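Local coordinates for YfdX protein (Salmonella enterica I, PDB 6A02) that is of unknown molecular function but, in Salmonella Typhi, has been linked to both antibiotic stress and virulence, at residues A71-D76 with L136-K141; H77-N82 with E132-Q137. All coordinates share one frame; numbering follows the deposited sequence.

Contact 1 of 2, residues A71-D76 with L136-K141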
loop_
_atom_site.group_PDB
_atom_site.type_symbol
_atom_site.label_atom_id
_atom_site.label_comp_id
_atom_site.label_asym_id
_atom_site.label_seq_id
_atom_site.Cartn_x
_atom_site.Cartn_y
_atom_site.Cartn_z
ATOM N N ALA A 71 -16.455 11.219 -10.455
ATOM C CA ALA A 71 -16.578 10.816 -9.068
ATOM C C ALA A 71 -17.753 9.850 -8.908
ATOM O O ALA A 71 -18.689 9.862 -9.712
ATOM C CB ALA A 71 -16.796 12.044 -8.192
ATOM N N PRO A 72 -17.720 8.992 -7.882
ATOM C CA PRO A 72 -18.793 7.994 -7.730
ATOM C C PRO A 72 -20.157 8.590 -7.440
ATOM O O PRO A 72 -21.173 7.972 -7.787
ATOM C CB PRO A 72 -18.325 7.121 -6.555
ATOM C CG PRO A 72 -16.933 7.504 -6.263
ATOM C CD PRO A 72 -16.651 8.833 -6.878
ATOM N N VAL A 73 -20.221 9.748 -6.793
ATOM C CA VAL A 73 -21.484 10.354 -6.388
ATOM C C VAL A 73 -21.830 11.470 -7.361
ATOM O O VAL A 73 -20.976 12.295 -7.709
ATOM C CB VAL A 73 -21.407 10.863 -4.938
ATOM C CG1 VAL A 73 -22.696 11.574 -4.557
ATOM C CG2 VAL A 73 -21.116 9.700 -3.989
ATOM N N GLU A 74 -23.088 11.496 -7.801
ATOM C CA GLU A 74 -23.520 12.453 -8.811
ATOM C C GLU A 74 -23.290 13.885 -8.341
ATOM O O GLU A 74 -23.625 14.247 -7.208
ATOM C CB GLU A 74 -25.002 12.234 -9.124
ATOM N N GLY A 75 -22.718 14.703 -9.222
ATOM C CA GLY A 75 -22.430 16.087 -8.921
ATOM C C GLY A 75 -21.102 16.326 -8.238
ATOM O O GLY A 75 -20.691 17.487 -8.104
ATOM N N ASP A 76 -20.417 15.272 -7.810
ATOM C CA ASP A 76 -19.173 15.407 -7.072
ATOM C C ASP A 76 -17.991 15.465 -8.036
ATOM O O ASP A 76 -18.116 15.212 -9.240
ATOM C CB ASP A 76 -19.020 14.225 -6.113
ATOM C CG ASP A 76 -18.114 14.523 -4.931
ATOM O OD1 ASP A 76 -17.527 15.619 -4.860
ATOM O OD2 ASP A 76 -17.998 13.629 -4.064
ATOM N N LEU A 136 -14.590 15.275 -3.254
ATOM C CA LEU A 136 -14.689 16.367 -2.289
ATOM C C LEU A 136 -15.987 16.313 -1.492
ATOM O O LEU A 136 -15.970 16.351 -0.253
ATOM C CB LEU A 136 -14.534 17.711 -2.992
ATOM C CG LEU A 136 -14.659 18.956 -2.107
ATOM C CD1 LEU A 136 -13.717 18.922 -0.905
ATOM C CD2 LEU A 136 -14.415 20.204 -2.955
ATOM N N GLN A 137 -17.128 16.242 -2.178
ATOM C CA GLN A 137 -18.383 16.316 -1.441
ATOM C C GLN A 137 -18.629 15.042 -0.651
ATOM O O GLN A 137 -19.132 15.097 0.476
ATOM C CB GLN A 137 -19.553 16.636 -2.371
ATOM C CG GLN A 137 -20.787 17.134 -1.623
ATOM C CD GLN A 137 -20.498 18.345 -0.737
ATOM O OE1 GLN A 137 -19.820 19.293 -1.151
ATOM N NE2 GLN A 137 -21.004 18.310 0.496
ATOM N N GLN A 138 -18.265 13.889 -1.213
ATOM C CA GLN A 138 -18.413 12.633 -0.484
ATOM C C GLN A 138 -17.557 12.622 0.781
ATOM O O GLN A 138 -17.992 12.138 1.835
ATOM C CB GLN A 138 -18.096 11.461 -1.413
ATOM C CG GLN A 138 -18.280 10.083 -0.797
ATOM C CD GLN A 138 -18.185 8.958 -1.832
ATOM O OE1 GLN A 138 -17.621 9.125 -2.923
ATOM N NE2 GLN A 138 -18.731 7.795 -1.481
ATOM N N THR A 139 -16.344 13.174 0.706
ATOM C CA THR A 139 -15.515 13.269 1.905
ATOM C C THR A 139 -16.096 14.254 2.906
ATOM O O THR A 139 -16.130 13.971 4.109
ATOM C CB THR A 139 -14.074 13.638 1.544
ATOM O OG1 THR A 139 -13.581 12.703 0.580
ATOM C CG2 THR A 139 -13.162 13.582 2.773
ATOM N N ARG A 140 -16.561 15.416 2.432
ATOM C CA ARG A 140 -17.219 16.369 3.324
ATOM C C ARG A 140 -18.363 15.709 4.079
ATOM O O ARG A 140 -18.496 15.872 5.298
ATOM C CB ARG A 140 -17.752 17.560 2.526
ATOM C CG ARG A 140 -16.698 18.556 2.130
ATOM C CD ARG A 140 -17.273 19.532 1.121
ATOM N NE ARG A 140 -16.365 20.641 0.853
ATOM C CZ ARG A 140 -16.542 21.516 -0.129
ATOM N NH1 ARG A 140 -17.591 21.396 -0.934
ATOM N NH2 ARG A 140 -15.676 22.510 -0.303
ATOM N N LYS A 141 -19.192 14.946 3.362
ATOM C CA LYS A 141 -20.338 14.295 3.995
ATOM C C LYS A 141 -19.896 13.277 5.038
ATOM O O LYS A 141 -20.493 13.190 6.114
ATOM C CB LYS A 141 -21.241 13.648 2.945
ATOM C CG LYS A 141 -22.510 13.024 3.527
ATOM C CD LYS A 141 -23.436 12.531 2.422
ATOM C CE LYS A 141 -24.657 11.818 2.985
ATOM N NZ LYS A 141 -25.426 11.134 1.904
HETATM O O HOH W 1 -18.079 10.970 -5.099
#
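Asp76 meets the start of helix 136-151 in a polar contact, a loop carboxylate bound to backbone N-H groups of the first helical turn. The loop runs between strands 65-66 and 77-89, and a type II beta turn from Val73 to Asp76 delivers the acid; Gly75 takes a positive phi (86°) in it. Asp76 holds CG anti to its backbone N (chi1 -156°), which carries the carboxylate across to the helix. Its two oxygens then divide the work. Asp76 OD1 accepts Gln137 N at 2.8 Å on its syn side, the N-H pointing nearly straight at it, whereas Asp76 OD2 takes Gln138 N at 2.9 Å from above the carboxylate plane. The N-terminal end of the helix is expected to be electropositive, which would favour the ionised acid. The CB of Gln137 lies over the same face of the carboxylate as the two donors, 3.4 Å from Asp76 OD1.

A single water completes the arrangement on the other oxygen. It donates to Asp76 OD2 and to Gln138 OE1, each at 2.9 Å, and accepts from Val73 N, tying turn, acid and helix together. Gln138, its CG anti to the backbone N and the rest of the chain extended, brings its amide to the loop: Val73 CG2 rests 3.7 Å from Gln138 OE1, and the ring of Pro72 crosses the side chain at about a right angle, with CG 3.8 Å from that oxygen. The amide nitrogen of Gln138 turns to Ser126 of the second subunit, so the same side chain also serves the subunit interface. With Pro135 at the N-cap, this is an acidic side chain, remote in sequence, binding the N-H groups of a helix N-terminus.

Contact 2 of 2, residues H77-N82 with E132-Q137; sequences HYIRIN and ELIPLQ
Ile79 and Ile134 pair across two antiparallel strands, their side chains side by side and pointing the same way, CG1 to CG1 at 3.8 Å. Each CG1 stands between its own backbone N and carbonyl carbon (chi1 60° in both). Ile134 CG1 also meets Ile81 CG2, and Ile79 CD1 reaches Leu136 CD1 at 4.0 Å. On the other face, Tyr78 lays CD1 and CE1 obliquely against Pro135, CE1 lying 3.7 Å from CD of the proline, while Leu133 CD2 packs on Arg80 CG.

The backbone fixes this register. Ile79 and Ile134 exchange two hydrogen bonds, and Leu136 N adds a nearly straight one to His77 O at 2.9 Å, just past Pro135, the helix N-cap. At the other end a classic beta bulge sets Ile81 and Asn82 against Glu132: Ile81 N bonds Glu132 O at 2.8 Å, the bond from Asn82 N is weak, and Glu132 N returns one to Asn82 O. The extended Glu132 lies across Ile81, OE2 being 3.4 Å from CD1.

Helix 19-36 covers the isoleucine face through Ala21 and Met25; strand 170-175 continues the sheet beside 125-135, Leu133 pairing with Val170, which Tyr78 touches; Arg80 NE is hydrogen-bonded to Lys16 O.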
loop_
_atom_site.group_PDB
_atom_site.type_symbol
_atom_site.label_atom_id
_atom_site.label_comp_id
_atom_site.label_asym_id
_atom_site.label_seq_id
_atom_site.Cartn_x
_atom_site.Cartn_y
_atom_site.Cartn_z
ATOM N N HIS A 77 -16.825 15.790 -7.482
ATOM C CA HIS A 77 -15.597 15.859 -8.257
ATOM C C HIS A 77 -14.446 15.397 -7.384
ATOM O O HIS A 77 -14.446 15.609 -6.167
ATOM C CB HIS A 77 -15.321 17.293 -8.722
ATOM C CG HIS A 77 -16.390 17.845 -9.613
ATOM N ND1 HIS A 77 -16.364 17.693 -10.982
ATOM C CD2 HIS A 77 -17.526 18.523 -9.329
ATOM C CE1 HIS A 77 -17.434 18.267 -11.505
ATOM N NE2 HIS A 77 -18.155 18.779 -10.524
ATOM N N TYR A 78 -13.456 14.790 -8.024
ATOM C CA TYR A 78 -12.197 14.499 -7.354
ATOM C C TYR A 78 -11.315 15.738 -7.325
ATOM O O TYR A 78 -11.218 16.470 -8.318
ATOM C CB TYR A 78 -11.454 13.411 -8.121
ATOM C CG TYR A 78 -11.911 12.017 -7.803
ATOM C CD1 TYR A 78 -11.553 11.414 -6.599
ATOM C CD2 TYR A 78 -12.666 11.281 -8.716
ATOM C CE1 TYR A 78 -11.959 10.129 -6.290
ATOM C CE2 TYR A 78 -13.070 9.976 -8.426
ATOM C CZ TYR A 78 -12.719 9.414 -7.206
ATOM O OH TYR A 78 -13.121 8.129 -6.904
ATOM N N ILE A 79 -10.656 15.962 -6.186
ATOM C CA ILE A 79 -9.642 17.003 -6.054
ATOM C C ILE A 79 -8.284 16.385 -5.738
ATOM O O ILE A 79 -8.179 15.333 -5.093
ATOM C CB ILE A 79 -10.000 18.083 -5.007
ATOM C CG1 ILE A 79 -10.169 17.461 -3.617
ATOM C CG2 ILE A 79 -11.237 18.897 -5.444
ATOM C CD1 ILE A 79 -10.044 18.500 -2.480
ATOM N N ARG A 80 -7.236 17.068 -6.188
ATOM C CA ARG A 80 -5.853 16.659 -5.955
ATOM C C ARG A 80 -5.408 17.046 -4.552
ATOM O O ARG A 80 -5.553 18.206 -4.145
ATOM C CB ARG A 80 -4.931 17.358 -6.959
ATOM C CG ARG A 80 -5.119 16.910 -8.402
ATOM C CD ARG A 80 -4.244 17.712 -9.365
ATOM N NE ARG A 80 -4.698 19.094 -9.405
ATOM C CZ ARG A 80 -5.614 19.558 -10.252
ATOM N NH1 ARG A 80 -6.156 18.759 -11.171
ATOM N NH2 ARG A 80 -5.984 20.834 -10.182
ATOM N N ILE A 81 -4.837 16.089 -3.817
ATOM C CA ILE A 81 -4.314 16.357 -2.482
ATOM C C ILE A 81 -2.828 16.067 -2.330
ATOM O O ILE A 81 -2.237 16.492 -1.326
ATOM C CB ILE A 81 -5.126 15.664 -1.360
ATOM C CG1 ILE A 81 -4.881 14.153 -1.349
ATOM C CG2 ILE A 81 -6.598 15.983 -1.500
ATOM C CD1 ILE A 81 -5.475 13.451 -0.133
ATOM N N ASN A 82 -2.204 15.369 -3.274
ATOM C CA ASN A 82 -0.767 15.131 -3.196
ATOM C C ASN A 82 -0.279 14.693 -4.563
ATOM O O ASN A 82 -1.040 14.143 -5.361
ATOM C CB ASN A 82 -0.424 14.072 -2.140
ATOM C CG ASN A 82 1.060 14.002 -1.856
ATOM O OD1 ASN A 82 1.639 14.956 -1.365
ATOM N ND2 ASN A 82 1.685 12.873 -2.183
ATOM N N GLU A 132 -2.637 11.766 -5.766
ATOM C CA GLU A 132 -3.592 11.312 -4.770
ATOM C C GLU A 132 -4.810 12.220 -4.834
ATOM O O GLU A 132 -4.672 13.445 -4.798
ATOM C CB GLU A 132 -2.945 11.384 -3.390
ATOM C CG GLU A 132 -3.801 10.815 -2.295
ATOM C CD GLU A 132 -3.176 10.935 -0.909
ATOM O OE1 GLU A 132 -2.069 11.493 -0.791
ATOM O OE2 GLU A 132 -3.804 10.464 0.067
ATOM N N LEU A 133 -6.000 11.617 -4.924
ATOM C CA LEU A 133 -7.250 12.344 -5.107
ATOM C C LEU A 133 -8.270 11.904 -4.072
ATOM O O LEU A 133 -8.290 10.740 -3.654
ATOM C CB LEU A 133 -7.861 12.073 -6.497
ATOM C CG LEU A 133 -6.923 12.044 -7.714
ATOM C CD1 LEU A 133 -7.662 11.601 -8.967
ATOM C CD2 LEU A 133 -6.292 13.404 -7.940
ATOM N N ILE A 134 -9.152 12.829 -3.695
ATOM C CA ILE A 134 -10.340 12.472 -2.914
ATOM C C ILE A 134 -11.588 13.049 -3.565
ATOM O O ILE A 134 -11.529 14.106 -4.214
ATOM C CB ILE A 134 -10.264 12.937 -1.451
ATOM C CG1 ILE A 134 -10.111 14.457 -1.373
ATOM C CG2 ILE A 134 -9.159 12.182 -0.692
ATOM C CD1 ILE A 134 -10.367 15.004 0.009
ATOM N N PRO A 135 -12.742 12.401 -3.397
ATOM C CA PRO A 135 -14.011 12.990 -3.846
ATOM C C PRO A 135 -14.448 14.024 -2.819
ATOM O O PRO A 135 -14.654 13.702 -1.649
ATOM C CB PRO A 135 -14.962 11.790 -3.869
ATOM C CG PRO A 135 -14.418 10.876 -2.781
ATOM C CD PRO A 135 -12.916 11.061 -2.797
ATOM N N LEU A 136 -14.590 15.275 -3.254
ATOM C CA LEU A 136 -14.689 16.367 -2.289
ATOM C C LEU A 136 -15.987 16.313 -1.492
ATOM O O LEU A 136 -15.970 16.351 -0.253
ATOM C CB LEU A 136 -14.534 17.711 -2.992
ATOM C CG LEU A 136 -14.659 18.956 -2.107
ATOM C CD1 LEU A 136 -13.717 18.922 -0.905
ATOM C CD2 LEU A 136 -14.415 20.204 -2.955
ATOM N N GLN A 137 -17.128 16.242 -2.178
ATOM C CA GLN A 137 -18.383 16.316 -1.441
ATOM C C GLN A 137 -18.629 15.042 -0.651
ATOM O O GLN A 137 -19.132 15.097 0.476
ATOM C CB GLN A 137 -19.553 16.636 -2.371
ATOM C CG GLN A 137 -20.787 17.134 -1.623
ATOM C CD GLN A 137 -20.498 18.345 -0.737
ATOM O OE1 GLN A 137 -19.820 19.293 -1.151
ATOM N NE2 GLN A 137 -21.004 18.310 0.496
#

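Overall arrangement
Contacts 1 and 2 adjoin along the chain, with centres about 9 Å apart: 71-76 runs into 77-82, and 132-137 overlaps 136-141 at Leu136 and Gln137, where strand 125-135 passes into helix 136-151. Contact 2 is the buried one, nearer the middle of the chain; its chemistry is backbone pairing with mainly apolar side-chain packing. Contact 1, partly buried, buries roughly a third as much surface and relies on a carboxylate, a water and an amide. They touch where Asp76 OD2 lies 3.6 Å from Pro135 CB and Pro72 meets Tyr78. They illustrate how the central strand of a sheet hands over to a helix: strand pairing stops, and side-chain acceptors take up the next N-H groups.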